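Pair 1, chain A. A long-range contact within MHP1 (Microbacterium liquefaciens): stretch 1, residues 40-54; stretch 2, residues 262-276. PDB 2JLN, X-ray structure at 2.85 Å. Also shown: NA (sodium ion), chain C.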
# COMPACT_ATOMS: atom_id res chain seq x y z
N ALA A 40 -4.16 1.00 -8.32
CA ALA A 40 -5.39 0.31 -7.90
C ALA A 40 -5.90 -0.78 -8.85
O ALA A 40 -6.62 -1.68 -8.42
CB ALA A 40 -6.48 1.30 -7.64
N ILE A 41 -5.56 -0.69 -10.13
CA ILE A 41 -5.90 -1.72 -11.11
C ILE A 41 -5.01 -2.96 -10.98
O ILE A 41 -3.87 -2.98 -11.42
CB ILE A 41 -5.77 -1.19 -12.53
CG1 ILE A 41 -6.59 0.08 -12.69
CG2 ILE A 41 -6.19 -2.24 -13.54
CD1 ILE A 41 -6.01 1.04 -13.76
N GLN A 42 -5.53 -4.01 -10.36
CA GLN A 42 -4.72 -5.18 -10.13
C GLN A 42 -5.58 -6.29 -9.55
O GLN A 42 -6.35 -6.07 -8.62
CB GLN A 42 -3.58 -4.84 -9.18
CG GLN A 42 -4.08 -4.28 -7.87
CD GLN A 42 -4.24 -5.33 -6.75
OE1 GLN A 42 -3.81 -6.48 -6.87
NE2 GLN A 42 -4.85 -4.90 -5.66
N VAL A 43 -5.42 -7.47 -10.14
CA VAL A 43 -6.05 -8.72 -9.70
C VAL A 43 -6.92 -8.73 -8.45
O VAL A 43 -8.12 -8.97 -8.56
CB VAL A 43 -5.01 -9.84 -9.64
CG1 VAL A 43 -5.41 -10.93 -8.66
CG2 VAL A 43 -4.78 -10.37 -11.05
N ALA A 44 -6.36 -8.50 -7.28
CA ALA A 44 -7.16 -8.57 -6.05
C ALA A 44 -8.63 -8.09 -6.21
O ALA A 44 -9.55 -8.72 -5.70
CB ALA A 44 -6.47 -7.80 -4.92
N ILE A 45 -8.85 -6.98 -6.92
CA ILE A 45 -10.18 -6.39 -6.98
C ILE A 45 -11.14 -7.10 -7.97
O ILE A 45 -12.37 -6.95 -7.87
CB ILE A 45 -10.13 -4.86 -7.27
CG1 ILE A 45 -11.41 -4.19 -6.77
CG2 ILE A 45 -9.86 -4.59 -8.77
CD1 ILE A 45 -11.96 -3.19 -7.76
N PHE A 46 -10.62 -7.85 -8.92
CA PHE A 46 -11.49 -8.75 -9.64
C PHE A 46 -12.02 -9.81 -8.67
O PHE A 46 -13.21 -10.05 -8.58
CB PHE A 46 -10.76 -9.40 -10.80
CG PHE A 46 -10.50 -8.47 -11.95
CD1 PHE A 46 -9.44 -8.68 -12.81
CD2 PHE A 46 -11.30 -7.38 -12.16
CE1 PHE A 46 -9.20 -7.83 -13.87
CE2 PHE A 46 -11.06 -6.52 -13.22
CZ PHE A 46 -10.01 -6.75 -14.07
N ILE A 47 -11.13 -10.43 -7.91
CA ILE A 47 -11.55 -11.47 -6.99
C ILE A 47 -12.52 -10.95 -5.91
O ILE A 47 -13.58 -11.50 -5.67
CB ILE A 47 -10.33 -12.14 -6.34
CG1 ILE A 47 -9.54 -12.89 -7.39
CG2 ILE A 47 -10.77 -13.10 -5.26
CD1 ILE A 47 -8.20 -13.32 -6.90
N ALA A 48 -12.15 -9.87 -5.27
CA ALA A 48 -12.97 -9.35 -4.20
C ALA A 48 -14.37 -8.99 -4.67
O ALA A 48 -15.34 -9.40 -4.07
CB ALA A 48 -12.30 -8.14 -3.58
N ALA A 49 -14.48 -8.20 -5.73
CA ALA A 49 -15.75 -7.65 -6.17
C ALA A 49 -16.58 -8.72 -6.82
O ALA A 49 -17.80 -8.65 -6.79
CB ALA A 49 -15.53 -6.51 -7.14
N GLY A 50 -15.92 -9.73 -7.39
CA GLY A 50 -16.59 -10.92 -7.91
C GLY A 50 -17.32 -11.75 -6.86
O GLY A 50 -18.54 -11.96 -6.95
N GLN A 51 -16.59 -12.24 -5.87
CA GLN A 51 -17.20 -12.93 -4.74
C GLN A 51 -18.27 -12.17 -3.93
O GLN A 51 -19.15 -12.77 -3.34
CB GLN A 51 -16.10 -13.45 -3.84
CG GLN A 51 -15.24 -14.43 -4.59
CD GLN A 51 -14.15 -15.03 -3.73
OE1 GLN A 51 -13.55 -16.06 -4.08
NE2 GLN A 51 -13.87 -14.39 -2.58
N MET A 52 -18.23 -10.84 -3.91
CA MET A 52 -19.25 -10.06 -3.23
C MET A 52 -20.64 -10.16 -3.87
O MET A 52 -21.62 -9.94 -3.17
CB MET A 52 -18.84 -8.60 -3.16
CG MET A 52 -17.64 -8.36 -2.28
SD MET A 52 -18.10 -8.39 -0.54
CE MET A 52 -19.09 -6.90 -0.53
N THR A 53 -20.72 -10.46 -5.17
CA THR A 53 -22.02 -10.52 -5.87
C THR A 53 -22.88 -11.63 -5.30
O THR A 53 -24.09 -11.61 -5.44
CB THR A 53 -21.88 -10.82 -7.36
OG1 THR A 53 -21.13 -12.02 -7.52
CG2 THR A 53 -21.21 -9.67 -8.10
N SER A 54 -22.24 -12.62 -4.70
CA SER A 54 -22.94 -13.62 -3.89
C SER A 54 -23.81 -13.02 -2.78
O SER A 54 -24.85 -13.56 -2.49
CB SER A 54 -21.93 -14.59 -3.26
OG SER A 54 -22.50 -15.25 -2.15
N PRO A 262 -12.60 6.11 -9.49
CA PRO A 262 -12.98 5.72 -10.85
C PRO A 262 -12.17 4.54 -11.42
O PRO A 262 -12.69 3.78 -12.22
CB PRO A 262 -12.72 7.00 -11.67
CG PRO A 262 -11.85 7.82 -10.82
CD PRO A 262 -12.31 7.55 -9.43
N ALA A 263 -10.92 4.37 -11.01
CA ALA A 263 -10.20 3.19 -11.47
C ALA A 263 -10.79 1.93 -10.85
O ALA A 263 -11.07 0.96 -11.54
CB ALA A 263 -8.72 3.30 -11.17
N SER A 264 -10.99 1.92 -9.55
CA SER A 264 -11.37 0.66 -8.91
C SER A 264 -12.88 0.37 -9.02
O SER A 264 -13.29 -0.78 -8.84
CB SER A 264 -10.86 0.58 -7.47
OG SER A 264 -11.74 1.27 -6.63
N ILE A 265 -13.68 1.39 -9.34
CA ILE A 265 -15.10 1.19 -9.66
C ILE A 265 -15.30 0.52 -11.04
O ILE A 265 -16.08 -0.42 -11.17
CB ILE A 265 -15.88 2.52 -9.58
CG1 ILE A 265 -16.27 2.82 -8.14
CG2 ILE A 265 -17.14 2.51 -10.45
CD1 ILE A 265 -17.25 3.95 -8.04
N ILE A 266 -14.60 1.01 -12.05
CA ILE A 266 -14.63 0.40 -13.39
C ILE A 266 -14.16 -1.06 -13.38
O ILE A 266 -14.77 -1.91 -14.04
CB ILE A 266 -13.73 1.14 -14.41
CG1 ILE A 266 -14.18 2.58 -14.59
CG2 ILE A 266 -13.73 0.41 -15.74
CD1 ILE A 266 -13.32 3.34 -15.55
N PHE A 267 -13.07 -1.35 -12.66
CA PHE A 267 -12.53 -2.71 -12.67
C PHE A 267 -13.21 -3.65 -11.66
O PHE A 267 -13.28 -4.86 -11.87
CB PHE A 267 -11.00 -2.71 -12.58
CG PHE A 267 -10.34 -2.14 -13.81
CD1 PHE A 267 -10.42 -0.78 -14.08
CD2 PHE A 267 -9.70 -2.96 -14.72
CE1 PHE A 267 -9.84 -0.24 -15.23
CE2 PHE A 267 -9.13 -2.42 -15.88
CZ PHE A 267 -9.20 -1.06 -16.12
N GLY A 268 -13.75 -3.09 -10.58
CA GLY A 268 -14.58 -3.86 -9.69
C GLY A 268 -15.79 -4.32 -10.46
O GLY A 268 -16.11 -5.50 -10.45
N PHE A 269 -16.45 -3.40 -11.16
CA PHE A 269 -17.57 -3.77 -12.03
C PHE A 269 -17.23 -4.89 -13.04
O PHE A 269 -18.04 -5.78 -13.26
CB PHE A 269 -18.16 -2.55 -12.75
CG PHE A 269 -19.23 -2.89 -13.76
CD1 PHE A 269 -20.55 -3.03 -13.37
CD2 PHE A 269 -18.91 -3.07 -15.10
CE1 PHE A 269 -21.54 -3.35 -14.30
CE2 PHE A 269 -19.89 -3.40 -16.03
CZ PHE A 269 -21.20 -3.54 -15.63
N ILE A 270 -16.05 -4.87 -13.65
CA ILE A 270 -15.69 -5.98 -14.55
C ILE A 270 -15.60 -7.34 -13.82
O ILE A 270 -16.06 -8.36 -14.34
CB ILE A 270 -14.42 -5.68 -15.38
CG1 ILE A 270 -14.71 -4.55 -16.37
CG2 ILE A 270 -13.95 -6.92 -16.11
CD1 ILE A 270 -13.69 -4.40 -17.44
N GLY A 271 -15.02 -7.36 -12.63
CA GLY A 271 -14.96 -8.60 -11.86
C GLY A 271 -16.33 -9.14 -11.47
O GLY A 271 -16.61 -10.34 -11.57
N ALA A 272 -17.19 -8.23 -11.00
CA ALA A 272 -18.56 -8.56 -10.62
C ALA A 272 -19.39 -9.08 -11.80
O ALA A 272 -20.06 -10.10 -11.69
CB ALA A 272 -19.22 -7.39 -9.97
N ALA A 273 -19.35 -8.37 -12.94
CA ALA A 273 -20.02 -8.78 -14.17
C ALA A 273 -19.63 -10.20 -14.65
O ALA A 273 -20.49 -11.02 -14.93
CB ALA A 273 -19.79 -7.76 -15.27
N SER A 274 -18.34 -10.47 -14.74
CA SER A 274 -17.89 -11.84 -14.96
C SER A 274 -18.58 -12.87 -14.07
O SER A 274 -19.07 -13.87 -14.59
CB SER A 274 -16.39 -11.95 -14.76
OG SER A 274 -15.69 -11.41 -15.85
N MET A 275 -18.59 -12.69 -12.74
CA MET A 275 -19.22 -13.68 -11.84
C MET A 275 -20.66 -13.95 -12.26
O MET A 275 -21.09 -15.08 -12.39
CB MET A 275 -19.24 -13.20 -10.38
CG MET A 275 -18.29 -13.89 -9.38
SD MET A 275 -18.01 -15.69 -9.49
CE MET A 275 -19.71 -16.23 -9.51
N VAL A 276 -21.38 -12.86 -12.51
CA VAL A 276 -22.82 -12.87 -12.61
C VAL A 276 -23.30 -13.28 -14.01
O VAL A 276 -24.32 -13.92 -14.16
CB VAL A 276 -23.33 -11.48 -12.14
CG1 VAL A 276 -23.87 -10.64 -13.28
CG2 VAL A 276 -24.33 -11.65 -11.04
NA NA C . -1.41 -1.99 -11.64

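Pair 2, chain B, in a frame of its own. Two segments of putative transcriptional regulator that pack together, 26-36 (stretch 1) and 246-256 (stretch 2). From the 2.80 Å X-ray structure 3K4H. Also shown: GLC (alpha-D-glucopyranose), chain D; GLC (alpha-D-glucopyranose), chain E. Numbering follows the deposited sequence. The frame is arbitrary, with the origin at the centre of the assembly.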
# COMPACT_ATOMS: atom_id res chain seq x y z
N PRO B 26 2.55 -12.13 -21.27
CA PRO B 26 2.44 -13.26 -20.31
C PRO B 26 1.86 -12.86 -18.97
O PRO B 26 1.56 -13.75 -18.18
CB PRO B 26 3.87 -13.79 -20.18
CG PRO B 26 4.74 -12.74 -20.74
CD PRO B 26 3.94 -11.83 -21.66
N PHE B 27 1.65 -11.57 -18.71
CA PHE B 27 0.95 -11.20 -17.49
C PHE B 27 -0.39 -11.95 -17.31
O PHE B 27 -0.73 -12.42 -16.19
CB PHE B 27 0.72 -9.70 -17.37
CG PHE B 27 -0.02 -9.31 -16.12
CD1 PHE B 27 0.67 -9.07 -14.94
CD2 PHE B 27 -1.40 -9.23 -16.11
CE1 PHE B 27 -0.01 -8.74 -13.76
CE2 PHE B 27 -2.09 -8.92 -14.92
CZ PHE B 27 -1.39 -8.67 -13.75
N PHE B 28 -1.15 -12.04 -18.39
CA PHE B 28 -2.52 -12.52 -18.30
C PHE B 28 -2.76 -14.01 -18.05
O PHE B 28 -3.56 -14.34 -17.17
CB PHE B 28 -3.36 -11.94 -19.42
CG PHE B 28 -3.43 -10.46 -19.36
CD1 PHE B 28 -2.60 -9.67 -20.16
CD2 PHE B 28 -4.26 -9.83 -18.43
CE1 PHE B 28 -2.63 -8.27 -20.06
CE2 PHE B 28 -4.31 -8.43 -18.33
CZ PHE B 28 -3.48 -7.65 -19.14
N PRO B 29 -2.05 -14.91 -18.76
CA PRO B 29 -2.28 -16.33 -18.43
C PRO B 29 -1.88 -16.61 -16.99
O PRO B 29 -2.45 -17.52 -16.36
CB PRO B 29 -1.35 -17.06 -19.38
CG PRO B 29 -1.24 -16.12 -20.54
CD PRO B 29 -1.22 -14.75 -19.97
N GLU B 30 -0.92 -15.85 -16.45
CA GLU B 30 -0.51 -16.07 -15.09
C GLU B 30 -1.55 -15.53 -14.09
O GLU B 30 -1.82 -16.18 -13.07
CB GLU B 30 0.86 -15.44 -14.85
CG GLU B 30 1.49 -15.77 -13.55
CD GLU B 30 1.91 -17.22 -13.43
OE1 GLU B 30 1.65 -18.04 -14.36
OE2 GLU B 30 2.52 -17.54 -12.39
N VAL B 31 -2.17 -14.38 -14.40
CA VAL B 31 -3.16 -13.83 -13.47
C VAL B 31 -4.36 -14.73 -13.46
O VAL B 31 -4.90 -15.03 -12.39
CB VAL B 31 -3.52 -12.34 -13.73
CG1 VAL B 31 -4.92 -12.18 -14.17
CG2 VAL B 31 -3.32 -11.53 -12.46
N ILE B 32 -4.73 -15.21 -14.65
CA ILE B 32 -5.85 -16.10 -14.79
C ILE B 32 -5.56 -17.40 -14.10
O ILE B 32 -6.43 -17.99 -13.49
CB ILE B 32 -6.21 -16.34 -16.25
CG1 ILE B 32 -6.80 -15.05 -16.84
CG2 ILE B 32 -7.24 -17.45 -16.35
CD1 ILE B 32 -6.98 -15.03 -18.33
N ARG B 33 -4.31 -17.84 -14.15
CA ARG B 33 -3.92 -19.07 -13.51
C ARG B 33 -4.09 -18.97 -11.99
O ARG B 33 -4.39 -19.96 -11.33
CB ARG B 33 -2.48 -19.36 -13.88
CG ARG B 33 -1.96 -20.73 -13.51
CD ARG B 33 -0.43 -20.71 -13.54
NE ARG B 33 0.05 -21.47 -12.40
CZ ARG B 33 1.07 -21.11 -11.62
NH1 ARG B 33 1.74 -19.98 -11.84
NH2 ARG B 33 1.39 -21.89 -10.61
N GLY B 34 -3.92 -17.78 -11.44
CA GLY B 34 -4.12 -17.58 -10.00
C GLY B 34 -5.62 -17.51 -9.73
O GLY B 34 -6.13 -18.04 -8.72
N ILE B 35 -6.33 -16.86 -10.65
CA ILE B 35 -7.75 -16.65 -10.50
C ILE B 35 -8.42 -18.03 -10.41
O ILE B 35 -9.18 -18.32 -9.47
CB ILE B 35 -8.32 -15.78 -11.64
CG1 ILE B 35 -8.03 -14.30 -11.34
CG2 ILE B 35 -9.80 -15.97 -11.77
CD1 ILE B 35 -8.01 -13.39 -12.55
N SER B 36 -8.08 -18.88 -11.38
CA SER B 36 -8.62 -20.21 -11.52
C SER B 36 -8.28 -21.12 -10.32
O SER B 36 -9.13 -21.90 -9.83
CB SER B 36 -8.05 -20.82 -12.79
OG SER B 36 -8.45 -22.17 -12.91
N ASN B 246 4.59 -10.85 -8.47
CA ASN B 246 3.77 -11.93 -7.93
C ASN B 246 2.40 -12.09 -8.57
O ASN B 246 1.39 -12.24 -7.87
CB ASN B 246 3.61 -11.75 -6.44
CG ASN B 246 4.33 -12.80 -5.66
OD1 ASN B 246 3.81 -13.89 -5.46
ND2 ASN B 246 5.53 -12.49 -5.20
N ILE B 247 2.39 -12.08 -9.91
CA ILE B 247 1.21 -12.06 -10.72
C ILE B 247 0.17 -13.07 -10.23
O ILE B 247 -1.03 -12.75 -10.13
CB ILE B 247 1.55 -12.34 -12.19
CG1 ILE B 247 2.49 -11.26 -12.74
CG2 ILE B 247 0.29 -12.39 -13.05
CD1 ILE B 247 3.55 -11.80 -13.67
N TYR B 248 0.62 -14.28 -9.93
CA TYR B 248 -0.28 -15.35 -9.56
C TYR B 248 -1.08 -14.94 -8.33
O TYR B 248 -2.30 -15.13 -8.26
CB TYR B 248 0.54 -16.61 -9.28
CG TYR B 248 -0.22 -17.77 -8.69
CD1 TYR B 248 -0.71 -18.78 -9.51
CD2 TYR B 248 -0.45 -17.87 -7.31
CE1 TYR B 248 -1.40 -19.87 -8.98
CE2 TYR B 248 -1.14 -18.95 -6.77
CZ TYR B 248 -1.61 -19.95 -7.62
OH TYR B 248 -2.31 -21.02 -7.13
N GLN B 249 -0.39 -14.40 -7.33
CA GLN B 249 -1.02 -14.08 -6.07
C GLN B 249 -1.98 -12.90 -6.26
O GLN B 249 -3.04 -12.86 -5.62
CB GLN B 249 0.01 -13.83 -4.98
CG GLN B 249 -0.37 -14.42 -3.62
CD GLN B 249 -0.52 -15.97 -3.59
OE1 GLN B 249 0.38 -16.72 -4.02
NE2 GLN B 249 -1.64 -16.45 -3.03
N LEU B 250 -1.65 -11.99 -7.19
CA LEU B 250 -2.56 -10.93 -7.56
C LEU B 250 -3.87 -11.56 -7.99
O LEU B 250 -4.92 -11.11 -7.58
CB LEU B 250 -2.01 -10.06 -8.70
CG LEU B 250 -0.84 -9.08 -8.49
CD1 LEU B 250 -0.52 -8.42 -9.83
CD2 LEU B 250 -1.11 -8.02 -7.41
N GLY B 251 -3.80 -12.62 -8.79
CA GLY B 251 -4.98 -13.26 -9.36
C GLY B 251 -5.77 -14.00 -8.31
O GLY B 251 -6.99 -13.85 -8.22
N TYR B 252 -5.05 -14.75 -7.49
CA TYR B 252 -5.65 -15.64 -6.53
C TYR B 252 -6.39 -14.79 -5.53
O TYR B 252 -7.59 -14.98 -5.27
CB TYR B 252 -4.53 -16.39 -5.84
CG TYR B 252 -4.96 -17.47 -4.88
CD1 TYR B 252 -5.01 -18.79 -5.30
CD2 TYR B 252 -5.29 -17.18 -3.56
CE1 TYR B 252 -5.38 -19.81 -4.42
CE2 TYR B 252 -5.69 -18.19 -2.68
CZ TYR B 252 -5.72 -19.50 -3.13
OH TYR B 252 -6.06 -20.52 -2.29
N GLU B 253 -5.67 -13.82 -4.99
CA GLU B 253 -6.23 -12.89 -4.06
C GLU B 253 -7.38 -12.05 -4.65
O GLU B 253 -8.37 -11.79 -3.97
CB GLU B 253 -5.13 -12.03 -3.43
CG GLU B 253 -5.32 -11.88 -1.91
CD GLU B 253 -5.08 -13.18 -1.14
OE1 GLU B 253 -4.14 -13.91 -1.50
OE2 GLU B 253 -5.83 -13.46 -0.18
N ALA B 254 -7.30 -11.66 -5.92
CA ALA B 254 -8.44 -10.95 -6.51
C ALA B 254 -9.71 -11.80 -6.44
O ALA B 254 -10.72 -11.33 -5.93
CB ALA B 254 -8.16 -10.51 -7.88
N ALA B 255 -9.62 -13.06 -6.89
CA ALA B 255 -10.77 -13.98 -6.91
C ALA B 255 -11.32 -14.25 -5.51
O ALA B 255 -12.54 -14.32 -5.31
CB ALA B 255 -10.40 -15.27 -7.59
N LYS B 256 -10.43 -14.41 -4.55
CA LYS B 256 -10.82 -14.65 -3.16
C LYS B 256 -11.57 -13.44 -2.62
O LYS B 256 -12.53 -13.59 -1.87
CB LYS B 256 -9.58 -14.92 -2.32
CG LYS B 256 -9.82 -15.30 -0.89
CD LYS B 256 -8.53 -15.42 -0.18
CE LYS B 256 -8.68 -16.44 0.87
NZ LYS B 256 -7.42 -16.53 1.61
C1 GLC D . 1.16 -5.63 -18.13
C2 GLC D . -0.35 -5.71 -18.16
C3 GLC D . -0.94 -4.80 -17.10
C4 GLC D . -0.41 -5.32 -15.78
C5 GLC D . 1.10 -5.09 -15.72
C6 GLC D . 1.69 -5.69 -14.43
O1 GLC D . 1.57 -4.43 -18.73
O2 GLC D . -0.81 -5.29 -19.43
O3 GLC D . -2.35 -4.81 -17.19
O4 GLC D . -1.03 -4.69 -14.68
O5 GLC D . 1.74 -5.68 -16.84
O6 GLC D . 2.84 -5.00 -13.99
C1 GLC E . -1.88 -5.46 -13.85
C2 GLC E . -3.17 -4.69 -13.72
C3 GLC E . -2.82 -3.36 -13.06
C4 GLC E . -2.17 -3.60 -11.69
C5 GLC E . -1.00 -4.54 -11.81
C6 GLC E . -0.50 -4.88 -10.42
O2 GLC E . -3.69 -4.47 -15.01
O3 GLC E . -4.00 -2.59 -13.05
O4 GLC E . -1.56 -2.44 -11.20
O5 GLC E . -1.34 -5.71 -12.55
O6 GLC E . 0.74 -4.24 -10.30

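The sharpest difference between these two helix pairs lies at one pair of matched positions, A:Ala49/A:Gly268 in pair 1 and B:Gly34/B:Tyr248 in pair 2. In pair 1 the first helix carries a methyl group here and the second has no side chain; A:Ala49 CB rests 3.5 Å from A:Gly268 O. In pair 2 the glycine has changed sides: B:Gly34 lies beneath the ring of B:Tyr248, its CA 3.9 Å from the ring centroid and over the face, a CH-pi contact. Each has a glycine here, on the second helix in pair 1 and on the first in pair 2; pair 1 sets it against a methyl group, pair 2 against an aromatic ring.

The frame around this exchange is nearly the same. Fourteen central residues superpose with an RMSD of 0.6 Å. The helices run in broadly the same direction, at 52° in pair 1 and 42° in pair 2, and their axes approach to 7.1 Å and 6.4 Å. At this proximity the backbones come close at the matched glycines A:Gly271 and B:Gly251. A CB on A:Gly271 would lie 2.8 Å from A:Phe46 O; one on B:Gly251 would lie 2.1 Å from B:Val31 O. Because A:Phe46 and B:Val31 also match, both glycines are hemmed in by the same carbonyl of the partner helix. Pair 2, whose axes are closer, also has three CA-H...O contacts: B:Gly251 CA sits 3.5 Å from B:Val31 O, B:Gly34 CA 3.5 Å from B:Tyr248 O, and B:Tyr252 CA 3.3 Å from B:Gly34 O. Neither interface contains a hydrogen bond between its two stretches.

Around the glycine, different side chains fill equivalent space. The end of A:Phe46 comes nearer the second helix, its CE2 3.1 Å from A:Phe267 O and its CZ 3.9 Å from A:Phe267 CD2. The matched B:Val31 is shorter, and B:Ile247, which matches A:Phe267, meets it with CG2 3.8 Å from B:Val31 CG2. That same isoleucine methyl also lies over one face of the B:Phe27 ring, 4.0 Å from its centroid. Pair 1 has a similar motif with the roles reversed: A:Ile41 CG2 lies 3.9 Å from the centroid of the A:Phe267 ring, again over the face. An aliphatic group on an aromatic ring thus recurs, although A:Ile41 has no matched residue in pair 2.

The preceding matched position, A:Ile45 and B:Glu30, shows how polarity can change without moving the backbone. A:Ile45 drives CD1 to 3.3 Å from A:Gly268 CA, occupying room left by the glycine. B:Glu30 packs its CB 3.6 Å from B:Ile247 CG2, while its carboxylate forms a salt bridge within its own helix, B:Glu30 OE2 to B:Arg33 NH1 at 2.6 Å. The B:Arg33 guanidinium in turn places one face over B:Tyr248 CD1, 3.6 Å from NH1. The example shows one glycine position kept in both pairs, while the neighbouring positions, including where a second glycine sits, are filled differently on nearly the same backbone.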